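Local coordinates for protein IclR transcriptional regulator (Thermotoga maritima, PDB 1MKM) that probably binds DNA through a winged helix-turn-helix domain and regulates transcription as a member of the IclR family, at residues F78-I83 and E241-K246; V202-H207 and A213-S218; D86-I91 and Y111-E116. All blocks are in the same frame, centred on the assembly; numbering follows the deposited sequence.

Contact 1: F78-I83 and E241-K246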
ATOM      1  N   PHE B  78      18.333  21.869  18.177  1.00 47.62           N
ATOM      2  CA  PHE B  78      18.686  22.976  17.283  1.00 60.38           C
ATOM      3  C   PHE B  78      17.505  23.916  16.995  1.00 54.86           C
ATOM      4  O   PHE B  78      16.808  23.767  15.984  1.00 49.67           O
ATOM      5  CB  PHE B  78      19.233  22.420  15.964  1.00 54.60           C
ATOM      6  CG  PHE B  78      20.323  21.401  16.142  1.00 66.25           C
ATOM      7  CD1 PHE B  78      20.215  20.136  15.555  1.00 70.21           C
ATOM      8  CD2 PHE B  78      21.459  21.699  16.891  1.00 64.31           C
ATOM      9  CE1 PHE B  78      21.226  19.183  15.713  1.00 73.66           C
ATOM     10  CE2 PHE B  78      22.477  20.754  17.057  1.00 72.82           C
ATOM     11  CZ  PHE B  78      22.362  19.493  16.467  1.00 73.31           C
ATOM     12  N   ASN B  79      17.307  24.882  17.888  1.00 54.82           N
ATOM     13  CA  ASN B  79      16.223  25.855  17.791  1.00 58.93           C
ATOM     14  C   ASN B  79      15.994  26.339  16.359  1.00 55.37           C
ATOM     15  O   ASN B  79      14.854  26.552  15.935  1.00 65.36           O
ATOM     16  CB  ASN B  79      16.522  27.037  18.723  1.00 62.19           C
ATOM     17  CG  ASN B  79      17.707  27.862  18.260  1.00 76.20           C
ATOM     18  OD1 ASN B  79      18.580  27.370  17.542  1.00 83.94           O
ATOM     19  ND2 ASN B  79      17.750  29.124  18.678  1.00 75.50           N
ATOM     20  N   ILE B  80      17.079  26.496  15.613  1.00 52.07           N
ATOM     21  CA  ILE B  80      17.005  26.940  14.229  1.00 53.83           C
ATOM     22  C   ILE B  80      16.038  26.073  13.412  1.00 58.89           C
ATOM     23  O   ILE B  80      15.283  26.573  12.576  1.00 59.23           O
ATOM     24  CB  ILE B  80      18.403  26.880  13.559  1.00 49.57           C
ATOM     25  CG1 ILE B  80      18.358  27.562  12.190  1.00 53.90           C
ATOM     26  CG2 ILE B  80      18.829  25.417  13.357  1.00 47.30           C
ATOM     27  CD1 ILE B  80      19.655  27.467  11.429  1.00 44.42           C
ATOM     28  N   ARG B  81      16.062  24.770  13.657  1.00 59.67           N
ATOM     29  CA  ARG B  81      15.216  23.841  12.922  1.00 57.56           C
ATOM     30  C   ARG B  81      13.742  24.250  12.933  1.00 63.95           C
ATOM     31  O   ARG B  81      13.098  24.334  11.881  1.00 66.20           O
ATOM     32  CB  ARG B  81      15.382  22.423  13.488  1.00 36.77           C
ATOM     33  CG  ARG B  81      14.652  21.371  12.685  1.00 47.26           C
ATOM     34  CD  ARG B  81      14.779  20.011  13.301  1.00 40.11           C
ATOM     35  NE  ARG B  81      13.726  19.130  12.820  1.00 47.59           N
ATOM     36  CZ  ARG B  81      13.685  18.599  11.601  1.00 49.76           C
ATOM     37  NH1 ARG B  81      14.643  18.852  10.718  1.00 47.39           N
ATOM     38  NH2 ARG B  81      12.678  17.808  11.259  1.00 55.05           N
ATOM     39  N   ASP B  82      13.205  24.509  14.120  1.00 71.27           N
ATOM     40  CA  ASP B  82      11.807  24.910  14.245  1.00 72.70           C
ATOM     41  C   ASP B  82      11.591  26.339  13.771  1.00 65.63           C
ATOM     42  O   ASP B  82      10.495  26.707  13.348  1.00 62.74           O
ATOM     43  CB  ASP B  82      11.352  24.764  15.699  1.00 74.78           C
ATOM     44  CG  ASP B  82      10.921  23.356  16.024  1.00 78.82           C
ATOM     45  OD1 ASP B  82       9.719  23.056  15.876  1.00 82.43           O
ATOM     46  OD2 ASP B  82      11.788  22.543  16.406  1.00 95.29           O
ATOM     47  N   ILE B  83      12.643  27.140  13.848  1.00 60.82           N
ATOM     48  CA  ILE B  83      12.579  28.525  13.415  1.00 56.66           C
ATOM     49  C   ILE B  83      12.527  28.601  11.890  1.00 64.29           C
ATOM     50  O   ILE B  83      11.999  29.558  11.317  1.00 67.85           O
ATOM     51  CB  ILE B  83      13.813  29.292  13.910  1.00 52.97           C
ATOM     52  CG1 ILE B  83      13.605  29.733  15.351  1.00 51.49           C
ATOM     53  CG2 ILE B  83      14.099  30.492  13.030  1.00 61.80           C
ATOM     54  CD1 ILE B  83      14.749  30.553  15.870  1.00 49.95           C
ATOM     55  N   GLU B 241      17.108  35.942   5.472  1.00 69.64           N
ATOM     56  CA  GLU B 241      16.983  37.147   6.274  1.00 75.79           C
ATOM     57  C   GLU B 241      15.971  36.978   7.407  1.00 70.97           C
ATOM     58  O   GLU B 241      16.247  37.338   8.552  1.00 73.59           O
ATOM     59  CB  GLU B 241      16.587  38.329   5.382  1.00 72.33           C
ATOM     60  CG  GLU B 241      16.164  39.562   6.155  1.00 85.57           C
ATOM     61  CD  GLU B 241      15.982  40.770   5.267  1.00 92.71           C
ATOM     62  OE1 GLU B 241      15.345  40.624   4.196  1.00 94.08           O
ATOM     63  OE2 GLU B 241      16.468  41.861   5.647  1.00 78.55           O
ATOM     64  N   GLU B 242      14.807  36.422   7.089  1.00 63.64           N
ATOM     65  CA  GLU B 242      13.766  36.222   8.098  1.00 64.00           C
ATOM     66  C   GLU B 242      14.211  35.289   9.217  1.00 65.44           C
ATOM     67  O   GLU B 242      13.986  35.573  10.399  1.00 59.95           O
ATOM     68  CB  GLU B 242      12.495  35.666   7.455  1.00 67.88           C
ATOM     69  CG  GLU B 242      11.472  35.152   8.459  1.00 63.29           C
ATOM     70  CD  GLU B 242      10.851  36.257   9.280  1.00 67.32           C
ATOM     71  OE1 GLU B 242      11.601  37.109   9.794  1.00 69.77           O
ATOM     72  OE2 GLU B 242       9.609  36.272   9.417  1.00 76.01           O
ATOM     73  N   ILE B 243      14.828  34.169   8.830  1.00 63.46           N
ATOM     74  CA  ILE B 243      15.321  33.169   9.776  1.00 57.82           C
ATOM     75  C   ILE B 243      16.443  33.754  10.611  1.00 63.01           C
ATOM     76  O   ILE B 243      16.414  33.683  11.846  1.00 66.19           O
ATOM     77  CB  ILE B 243      15.880  31.915   9.055  1.00 53.94           C
ATOM     78  CG1 ILE B 243      14.783  31.248   8.222  1.00 60.72           C
ATOM     79  CG2 ILE B 243      16.437  30.934  10.075  1.00 58.10           C
ATOM     80  CD1 ILE B 243      15.307  30.275   7.180  1.00 61.33           C
ATOM     81  N   SER B 244      17.436  34.320   9.933  1.00 65.21           N
ATOM     82  CA  SER B 244      18.577  34.920  10.604  1.00 71.82           C
ATOM     83  C   SER B 244      18.102  35.838  11.721  1.00 79.68           C
ATOM     84  O   SER B 244      18.648  35.821  12.825  1.00 84.17           O
ATOM     85  CB  SER B 244      19.406  35.708   9.601  1.00 60.12           C
ATOM     86  OG  SER B 244      19.712  34.893   8.489  1.00 59.85           O
ATOM     87  N   ARG B 245      17.075  36.629  11.429  1.00 86.09           N
ATOM     88  CA  ARG B 245      16.513  37.539  12.416  1.00 91.47           C
ATOM     89  C   ARG B 245      16.236  36.803  13.719  1.00 90.14           C
ATOM     90  O   ARG B 245      16.744  37.185  14.773  1.00 92.00           O
ATOM     91  CB  ARG B 245      15.221  38.160  11.881  1.00 97.94           C
ATOM     92  CG  ARG B 245      15.449  39.190  10.795  1.00 97.04           C
ATOM     93  CD  ARG B 245      14.142  39.661  10.202  1.00106.71           C
ATOM     94  NE  ARG B 245      14.341  40.786   9.292  1.00112.64           N
ATOM     95  CZ  ARG B 245      13.387  41.302   8.525  1.00112.05           C
ATOM     96  NH1 ARG B 245      12.163  40.789   8.552  1.00111.14           N
ATOM     97  NH2 ARG B 245      13.655  42.338   7.739  1.00108.26           N
ATOM     98  N   LYS B 246      15.431  35.745  13.640  1.00 87.05           N
ATOM     99  CA  LYS B 246      15.097  34.942  14.814  1.00 87.97           C
ATOM    100  C   LYS B 246      16.346  34.545  15.603  1.00 90.31           C
ATOM    101  O   LYS B 246      16.307  34.447  16.833  1.00 88.83           O
ATOM    102  CB  LYS B 246      14.322  33.686  14.393  1.00 89.17           C
ATOM    103  CG  LYS B 246      12.801  33.845  14.370  1.00 80.45           C
ATOM    104  CD  LYS B 246      12.375  35.078  13.595  1.00 85.12           C
ATOM    105  CE  LYS B 246      10.873  35.135  13.404  1.00 73.88           C
ATOM    106  NZ  LYS B 246      10.420  34.091  12.449  1.00 86.75           N
TER
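Ile83 N donates a backbone hydrogen bond of 3.1 Å to Asn79 O within its own helix, and the side chain of Ile83 is the centre of an apolar joint with the helix opposite. Its CG2 lies anti to the backbone N (chi1 -82°, measured to CG1). Lys246 CB meets both Ile83 CG2 and Ile83 CD1 at 3.5 Å, a tight fit for carbon atoms. At roughly a right angle to that approach, Ile243 CG2 comes to 3.8 Å of Ile83 CG2, and Ile80 CG1 adds a looser touch on that Ile243 methyl. With alanine in place of Ile83, CG2 and CD1 would be gone, and the gap left beside Ile243 CG2 and Lys246 CB would probably let the lysine chain beyond CB shift. That chain bends at chi2 and again at chi4, bringing Lys246 NZ back to Glu242 OE2 in a long salt bridge of 3.8 Å; Arg245 and Glu241 extend the charged network along the same helix. The short helical segments run roughly antiparallel, at 137°, with axes 10.0 Å apart. Beneath them Ile80 rests on Ile112 and Ile243 on Ile204, both strand residues. Helices 79-93 and 226-246, packed side by side on an antiparallel sheet, are consistent with the GAF-like fold of the IclR C-terminal domain.

Contact 2: V202-H207 and A213-S218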
ATOM      1  N   VAL B 202      22.400  30.328   0.512  1.00 80.09           N
ATOM      2  CA  VAL B 202      22.540  31.581   1.248  1.00 82.40           C
ATOM      3  C   VAL B 202      22.769  31.225   2.725  1.00 85.01           C
ATOM      4  O   VAL B 202      22.266  30.207   3.202  1.00 88.92           O
ATOM      5  CB  VAL B 202      21.248  32.424   1.122  1.00 78.04           C
ATOM      6  CG1 VAL B 202      21.375  33.717   1.898  1.00 87.32           C
ATOM      7  CG2 VAL B 202      20.958  32.706  -0.333  1.00 79.63           C
ATOM      8  N   PRO B 203      23.536  32.050   3.463  1.00 82.56           N
ATOM      9  CA  PRO B 203      23.811  31.786   4.885  1.00 80.67           C
ATOM     10  C   PRO B 203      22.699  32.198   5.847  1.00 74.48           C
ATOM     11  O   PRO B 203      21.708  32.806   5.456  1.00 84.22           O
ATOM     12  CB  PRO B 203      25.088  32.586   5.153  1.00 74.73           C
ATOM     13  CG  PRO B 203      25.691  32.778   3.803  1.00 84.12           C
ATOM     14  CD  PRO B 203      24.485  33.045   2.945  1.00 83.66           C
ATOM     15  N   ILE B 204      22.893  31.856   7.114  1.00 77.07           N
ATOM     16  CA  ILE B 204      21.962  32.187   8.186  1.00 71.93           C
ATOM     17  C   ILE B 204      22.841  32.642   9.346  1.00 73.00           C
ATOM     18  O   ILE B 204      23.603  31.845   9.884  1.00 77.91           O
ATOM     19  CB  ILE B 204      21.156  30.954   8.657  1.00 68.12           C
ATOM     20  CG1 ILE B 204      20.189  30.481   7.567  1.00 67.29           C
ATOM     21  CG2 ILE B 204      20.377  31.306   9.919  1.00 70.92           C
ATOM     22  CD1 ILE B 204      18.904  31.313   7.464  1.00 71.38           C
ATOM     23  N   PHE B 205      22.738  33.911   9.732  1.00 64.43           N
ATOM     24  CA  PHE B 205      23.559  34.439  10.820  1.00 62.42           C
ATOM     25  C   PHE B 205      22.873  34.397  12.190  1.00 73.21           C
ATOM     26  O   PHE B 205      21.638  34.369  12.299  1.00 57.22           O
ATOM     27  CB  PHE B 205      23.995  35.871  10.490  1.00 70.35           C
ATOM     28  CG  PHE B 205      24.689  35.989   9.163  1.00 77.32           C
ATOM     29  CD1 PHE B 205      24.191  36.835   8.171  1.00 77.59           C
ATOM     30  CD2 PHE B 205      25.819  35.213   8.882  1.00 74.37           C
ATOM     31  CE1 PHE B 205      24.808  36.903   6.913  1.00 78.24           C
ATOM     32  CE2 PHE B 205      26.441  35.274   7.629  1.00 68.91           C
ATOM     33  CZ  PHE B 205      25.936  36.119   6.644  1.00 68.27           C
ATOM     34  N   ASP B 206      23.696  34.397  13.236  1.00 77.62           N
ATOM     35  CA  ASP B 206      23.214  34.336  14.611  1.00 87.07           C
ATOM     36  C   ASP B 206      23.376  35.665  15.338  1.00 85.24           C
ATOM     37  O   ASP B 206      23.348  36.731  14.724  1.00 84.86           O
ATOM     38  CB  ASP B 206      23.980  33.247  15.363  1.00 96.39           C
ATOM     39  CG  ASP B 206      25.454  33.577  15.518  1.00100.02           C
ATOM     40  OD1 ASP B 206      26.006  34.266  14.634  1.00101.01           O
ATOM     41  OD2 ASP B 206      26.063  33.141  16.518  1.00103.30           O
ATOM     42  N   HIS B 207      23.535  35.585  16.657  1.00 89.74           N
ATOM     43  CA  HIS B 207      23.721  36.761  17.504  1.00 92.72           C
ATOM     44  C   HIS B 207      24.759  37.718  16.919  1.00 90.91           C
ATOM     45  O   HIS B 207      24.429  38.786  16.410  1.00 84.96           O
ATOM     46  CB  HIS B 207      24.185  36.333  18.900  1.00 98.68           C
ATOM     47  CG  HIS B 207      23.072  35.992  19.841  1.00103.49           C
ATOM     48  ND1 HIS B 207      21.920  35.355  19.436  1.00113.63           N
ATOM     49  CD2 HIS B 207      22.956  36.167  21.179  1.00106.21           C
ATOM     50  CE1 HIS B 207      21.140  35.150  20.484  1.00113.65           C
ATOM     51  NE2 HIS B 207      21.746  35.633  21.553  1.00111.53           N
ATOM     52  N   ALA B 213      24.554  28.461   9.801  1.00 75.77           N
ATOM     53  CA  ALA B 213      23.713  27.587   8.993  1.00 74.11           C
ATOM     54  C   ALA B 213      23.751  27.860   7.502  1.00 71.25           C
ATOM     55  O   ALA B 213      24.262  28.882   7.048  1.00 75.27           O
ATOM     56  CB  ALA B 213      22.280  27.658   9.484  1.00 73.02           C
ATOM     57  N   GLY B 214      23.195  26.922   6.749  1.00 61.32           N
ATOM     58  CA  GLY B 214      23.150  27.059   5.315  1.00 55.75           C
ATOM     59  C   GLY B 214      21.836  26.517   4.804  1.00 59.44           C
ATOM     60  O   GLY B 214      21.415  25.432   5.203  1.00 53.74           O
ATOM     61  N   VAL B 215      21.177  27.295   3.948  1.00 55.72           N
ATOM     62  CA  VAL B 215      19.915  26.915   3.335  1.00 52.97           C
ATOM     63  C   VAL B 215      20.192  26.905   1.843  1.00 52.43           C
ATOM     64  O   VAL B 215      20.896  27.783   1.335  1.00 50.44           O
ATOM     65  CB  VAL B 215      18.816  27.952   3.625  1.00 58.49           C
ATOM     66  CG1 VAL B 215      18.577  28.042   5.104  1.00 64.63           C
ATOM     67  CG2 VAL B 215      19.232  29.318   3.104  1.00 62.83           C
ATOM     68  N   SER B 216      19.676  25.913   1.136  1.00 43.01           N
ATOM     69  CA  SER B 216      19.903  25.880  -0.294  1.00 50.28           C
ATOM     70  C   SER B 216      18.796  25.169  -1.050  1.00 54.16           C
ATOM     71  O   SER B 216      18.007  24.417  -0.467  1.00 51.51           O
ATOM     72  CB  SER B 216      21.263  25.239  -0.608  1.00 53.07           C
ATOM     73  OG  SER B 216      21.335  23.897  -0.183  1.00 47.98           O
ATOM     74  N   ILE B 217      18.721  25.439  -2.348  1.00 43.73           N
ATOM     75  CA  ILE B 217      17.727  24.806  -3.203  1.00 45.51           C
ATOM     76  C   ILE B 217      18.521  23.824  -4.032  1.00 50.01           C
ATOM     77  O   ILE B 217      19.595  24.161  -4.526  1.00 54.93           O
ATOM     78  CB  ILE B 217      17.031  25.828  -4.121  1.00 46.47           C
ATOM     79  CG1 ILE B 217      16.023  26.654  -3.305  1.00 46.29           C
ATOM     80  CG2 ILE B 217      16.387  25.120  -5.285  1.00 33.54           C
ATOM     81  CD1 ILE B 217      15.375  27.798  -4.086  1.00 58.00           C
ATOM     82  N   SER B 218      18.001  22.614  -4.198  1.00 47.57           N
ATOM     83  CA  SER B 218      18.734  21.615  -4.946  1.00 40.42           C
ATOM     84  C   SER B 218      17.899  20.932  -6.006  1.00 43.63           C
ATOM     85  O   SER B 218      16.732  20.646  -5.795  1.00 51.54           O
ATOM     86  CB  SER B 218      19.303  20.579  -3.968  1.00 35.48           C
ATOM     87  OG  SER B 218      19.888  21.242  -2.850  1.00 38.15           O
TER
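Ile204 and Val215 meet diagonally across an antiparallel beta hairpin, their side chains crossing at about a right angle, with Ile204 CG1 3.8 Å from Val215 CG1. Ala213 offers a single methyl, its CB 3.6 Å from Ile204 CB. Val202 completes this face, laying its CB alongside Val215 CG2. Helix 226-246 covers the same face, with Ala240 against Val202 and Ile243 against Ile204. Pro203 points to the other side, toward Ser141 and Phe145, opposite the side-chain-free Gly214; as these two form a non-hydrogen-bonded pair, the missing N-H of the proline costs the hairpin no bond here. Val202 and Val215 are a hydrogen-bonded pair: Val202 N reaches Val215 O at 3.1 Å, and Val215 N returns to Val202 O along a nearly straight line of 175°. The next bond, from Ile204 N to Ala213 O, is bent and weak. Val215 chi1 is -62°, which puts CG2 between its own N and carbonyl carbon, and this methyl lies only 3.2 Å from Val202 O, the oxygen that its own N-H also holds.

Contact 3: D86-I91 and Y111-E116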
ATOM      1  N   ASP B  86       9.188  25.833   8.411  1.00 61.99           N
ATOM      2  CA  ASP B  86       8.105  26.277   7.536  1.00 60.66           C
ATOM      3  C   ASP B  86       8.567  27.124   6.363  1.00 63.02           C
ATOM      4  O   ASP B  86       8.026  27.021   5.255  1.00 68.70           O
ATOM      5  CB  ASP B  86       7.025  27.007   8.332  1.00 55.93           C
ATOM      6  CG  ASP B  86       6.254  26.068   9.236  1.00 56.54           C
ATOM      7  OD1 ASP B  86       6.048  24.910   8.829  1.00 52.87           O
ATOM      8  OD2 ASP B  86       5.849  26.473  10.345  1.00 60.55           O
ATOM      9  N   HIS B  87       9.564  27.964   6.590  1.00 60.06           N
ATOM     10  CA  HIS B  87      10.082  28.774   5.506  1.00 59.54           C
ATOM     11  C   HIS B  87      10.628  27.828   4.456  1.00 54.28           C
ATOM     12  O   HIS B  87      10.604  28.123   3.271  1.00 60.52           O
ATOM     13  CB  HIS B  87      11.175  29.704   6.013  1.00 48.71           C
ATOM     14  CG  HIS B  87      10.664  30.763   6.935  1.00 71.00           C
ATOM     15  ND1 HIS B  87      10.027  30.470   8.121  1.00 76.93           N
ATOM     16  CD2 HIS B  87      10.676  32.113   6.837  1.00 71.80           C
ATOM     17  CE1 HIS B  87       9.668  31.593   8.715  1.00 74.89           C
ATOM     18  NE2 HIS B  87      10.051  32.606   7.957  1.00 77.93           N
ATOM     19  N   LEU B  88      11.106  26.674   4.904  1.00 63.80           N
ATOM     20  CA  LEU B  88      11.647  25.678   3.991  1.00 63.35           C
ATOM     21  C   LEU B  88      10.509  25.070   3.183  1.00 55.78           C
ATOM     22  O   LEU B  88      10.599  24.953   1.965  1.00 56.81           O
ATOM     23  CB  LEU B  88      12.396  24.593   4.768  1.00 49.50           C
ATOM     24  CG  LEU B  88      13.543  25.081   5.664  1.00 63.54           C
ATOM     25  CD1 LEU B  88      14.102  23.896   6.449  1.00 59.68           C
ATOM     26  CD2 LEU B  88      14.653  25.741   4.829  1.00 55.43           C
ATOM     27  N   VAL B  89       9.434  24.693   3.865  1.00 54.60           N
ATOM     28  CA  VAL B  89       8.284  24.114   3.184  1.00 54.09           C
ATOM     29  C   VAL B  89       7.757  25.142   2.180  1.00 56.94           C
ATOM     30  O   VAL B  89       7.347  24.790   1.071  1.00 54.03           O
ATOM     31  CB  VAL B  89       7.160  23.730   4.190  1.00 48.45           C
ATOM     32  CG1 VAL B  89       5.991  23.109   3.457  1.00 39.75           C
ATOM     33  CG2 VAL B  89       7.696  22.742   5.227  1.00 48.06           C
ATOM     34  N   ASP B  90       7.795  26.417   2.556  1.00 50.27           N
ATOM     35  CA  ASP B  90       7.318  27.450   1.654  1.00 59.42           C
ATOM     36  C   ASP B  90       8.243  27.573   0.436  1.00 65.36           C
ATOM     37  O   ASP B  90       7.769  27.670  -0.706  1.00 65.70           O
ATOM     38  CB  ASP B  90       7.193  28.784   2.401  1.00 57.50           C
ATOM     39  CG  ASP B  90       6.537  29.887   1.555  1.00 55.24           C
ATOM     40  OD1 ASP B  90       5.617  29.607   0.747  1.00 49.63           O
ATOM     41  OD2 ASP B  90       6.942  31.051   1.726  1.00 56.99           O
ATOM     42  N   ILE B  91       9.553  27.543   0.676  1.00 63.90           N
ATOM     43  CA  ILE B  91      10.521  27.639  -0.409  1.00 55.19           C
ATOM     44  C   ILE B  91      10.301  26.495  -1.386  1.00 58.84           C
ATOM     45  O   ILE B  91      10.485  26.660  -2.586  1.00 57.81           O
ATOM     46  CB  ILE B  91      11.981  27.569   0.104  1.00 60.43           C
ATOM     47  CG1 ILE B  91      12.249  28.714   1.084  1.00 56.42           C
ATOM     48  CG2 ILE B  91      12.949  27.642  -1.080  1.00 50.00           C
ATOM     49  CD1 ILE B  91      13.630  28.701   1.683  1.00 59.22           C
ATOM     50  N   TYR B 111      23.177  17.844   7.700  1.00 44.38           N
ATOM     51  CA  TYR B 111      21.810  18.052   7.248  1.00 42.67           C
ATOM     52  C   TYR B 111      20.887  17.989   8.464  1.00 51.31           C
ATOM     53  O   TYR B 111      20.773  16.955   9.125  1.00 58.18           O
ATOM     54  CB  TYR B 111      21.446  16.987   6.237  1.00 42.64           C
ATOM     55  CG  TYR B 111      22.030  17.244   4.876  1.00 36.56           C
ATOM     56  CD1 TYR B 111      22.720  16.250   4.197  1.00 39.81           C
ATOM     57  CD2 TYR B 111      21.865  18.484   4.248  1.00 46.28           C
ATOM     58  CE1 TYR B 111      23.227  16.479   2.916  1.00 43.12           C
ATOM     59  CE2 TYR B 111      22.373  18.721   2.980  1.00 34.95           C
ATOM     60  CZ  TYR B 111      23.052  17.717   2.326  1.00 35.81           C
ATOM     61  OH  TYR B 111      23.581  17.951   1.083  1.00 48.52           O
ATOM     62  N   ILE B 112      20.245  19.104   8.781  1.00 54.18           N
ATOM     63  CA  ILE B 112      19.371  19.137   9.934  1.00 56.88           C
ATOM     64  C   ILE B 112      17.902  19.261   9.577  1.00 45.46           C
ATOM     65  O   ILE B 112      17.046  19.249  10.456  1.00 54.23           O
ATOM     66  CB  ILE B 112      19.793  20.265  10.904  1.00 62.27           C
ATOM     67  CG1 ILE B 112      20.116  21.540  10.115  1.00 55.82           C
ATOM     68  CG2 ILE B 112      21.007  19.814  11.719  1.00 43.85           C
ATOM     69  CD1 ILE B 112      20.314  22.755  10.978  1.00 51.30           C
ATOM     70  N   ASP B 113      17.619  19.383   8.286  1.00 44.75           N
ATOM     71  CA  ASP B 113      16.248  19.453   7.787  1.00 33.91           C
ATOM     72  C   ASP B 113      16.254  19.380   6.263  1.00 41.23           C
ATOM     73  O   ASP B 113      17.193  19.837   5.609  1.00 47.74           O
ATOM     74  CB  ASP B 113      15.557  20.745   8.227  1.00 57.11           C
ATOM     75  CG  ASP B 113      14.034  20.621   8.234  1.00 56.57           C
ATOM     76  OD1 ASP B 113      13.487  19.842   7.431  1.00 50.52           O
ATOM     77  OD2 ASP B 113      13.377  21.310   9.041  1.00 67.80           O
ATOM     78  N   LYS B 114      15.214  18.793   5.692  1.00 39.72           N
ATOM     79  CA  LYS B 114      15.129  18.688   4.247  1.00 37.05           C
ATOM     80  C   LYS B 114      13.673  18.556   3.810  1.00 39.37           C
ATOM     81  O   LYS B 114      12.911  17.750   4.359  1.00 42.79           O
ATOM     82  CB  LYS B 114      15.949  17.478   3.750  1.00 25.38           C
ATOM     83  CG  LYS B 114      15.880  17.213   2.244  1.00 23.14           C
ATOM     84  CD  LYS B 114      16.323  15.788   1.925  1.00 26.97           C
ATOM     85  CE  LYS B 114      16.504  15.567   0.432  1.00 32.38           C
ATOM     86  NZ  LYS B 114      16.886  14.161   0.100  1.00 31.18           N
ATOM     87  N   VAL B 115      13.278  19.372   2.838  1.00 46.28           N
ATOM     88  CA  VAL B 115      11.922  19.301   2.301  1.00 38.88           C
ATOM     89  C   VAL B 115      12.036  18.756   0.888  1.00 38.47           C
ATOM     90  O   VAL B 115      12.583  19.424   0.015  1.00 41.22           O
ATOM     91  CB  VAL B 115      11.244  20.679   2.185  1.00 29.68           C
ATOM     92  CG1 VAL B 115       9.954  20.540   1.361  1.00 36.55           C
ATOM     93  CG2 VAL B 115      10.938  21.240   3.541  1.00 31.29           C
ATOM     94  N   GLU B 116      11.512  17.558   0.656  1.00 43.57           N
ATOM     95  CA  GLU B 116      11.573  16.975  -0.677  1.00 49.83           C
ATOM     96  C   GLU B 116      10.730  17.778  -1.662  1.00 53.42           C
ATOM     97  O   GLU B 116       9.724  18.386  -1.297  1.00 55.55           O
ATOM     98  CB  GLU B 116      11.100  15.518  -0.658  1.00 42.05           C
ATOM     99  CG  GLU B 116      11.944  14.590   0.199  1.00 48.65           C
ATOM    100  CD  GLU B 116      11.602  13.124  -0.017  1.00 62.01           C
ATOM    101  OE1 GLU B 116      10.398  12.789  -0.014  1.00 68.16           O
ATOM    102  OE2 GLU B 116      12.533  12.303  -0.186  1.00 58.65           O
TER
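Asp113, which with Ile112 faces Leu101 in a classic beta bulge, presents its carboxylate to Leu88 as a flat platform: Leu88 CD1 sits over the face of the group, 3.7 Å from Asp113 CG, almost on the perpendicular to its plane. CG is anti to the backbone N (chi1 -157°), which puts the carboxylate against Leu88. Its OD2 accepts a hydrogen bond from His85 ND1 and has a long, weak ion pair with Arg81 NH1. Lys114 then turns from the helix, and with Val115 the chain faces it again. One methyl does the touching: Val115 CG2 lies 3.9 Å from Leu88 CB and 3.8 Å from Val89 N. The same methyl meets Val89 CG2 at 4.0 Å, the two valine side chains standing at about a right angle. Glu116, where the strand has ended, forms a salt bridge with Arg76 of the second subunit. Helix and strand segments run only 27° from parallel, with axes 8.3 Å apart. The touching is van der Waals and apolar packing, with no hydrogen bond between the two segments, while the buried carboxylate at one end draws its polar support from the preceding turns of the same helix, whose His85 and Arg81 are likely to offset the cost of burying its charge.

The three contacts are parts of one layered core, helices over sheet. Contacts 1 and 3 share helix 79-93, with centres about 12 Å apart. Contact 2, centred about 9 Å from contact 1, supplies strands beneath both helices: Ile80 CD1 of contact 1 lies 3.3 Å from Ala213 CB, and Ile243 CB lies 3.5 Å from Ile204 CD1. Farther along strand 211-220, Ile217 CD1 touches Ile91 CG2 of helix 79-93 at 3.9 Å, joining contacts 2 and 3. The side chain of Val215 in contact 2 is about 10 Å from that of the zinc-binding Cys199, and a bound zinc ion lies about 12 Å from the Leu88 side chain in contact 3; contact 1 is remote from the annotated zinc-binding residues.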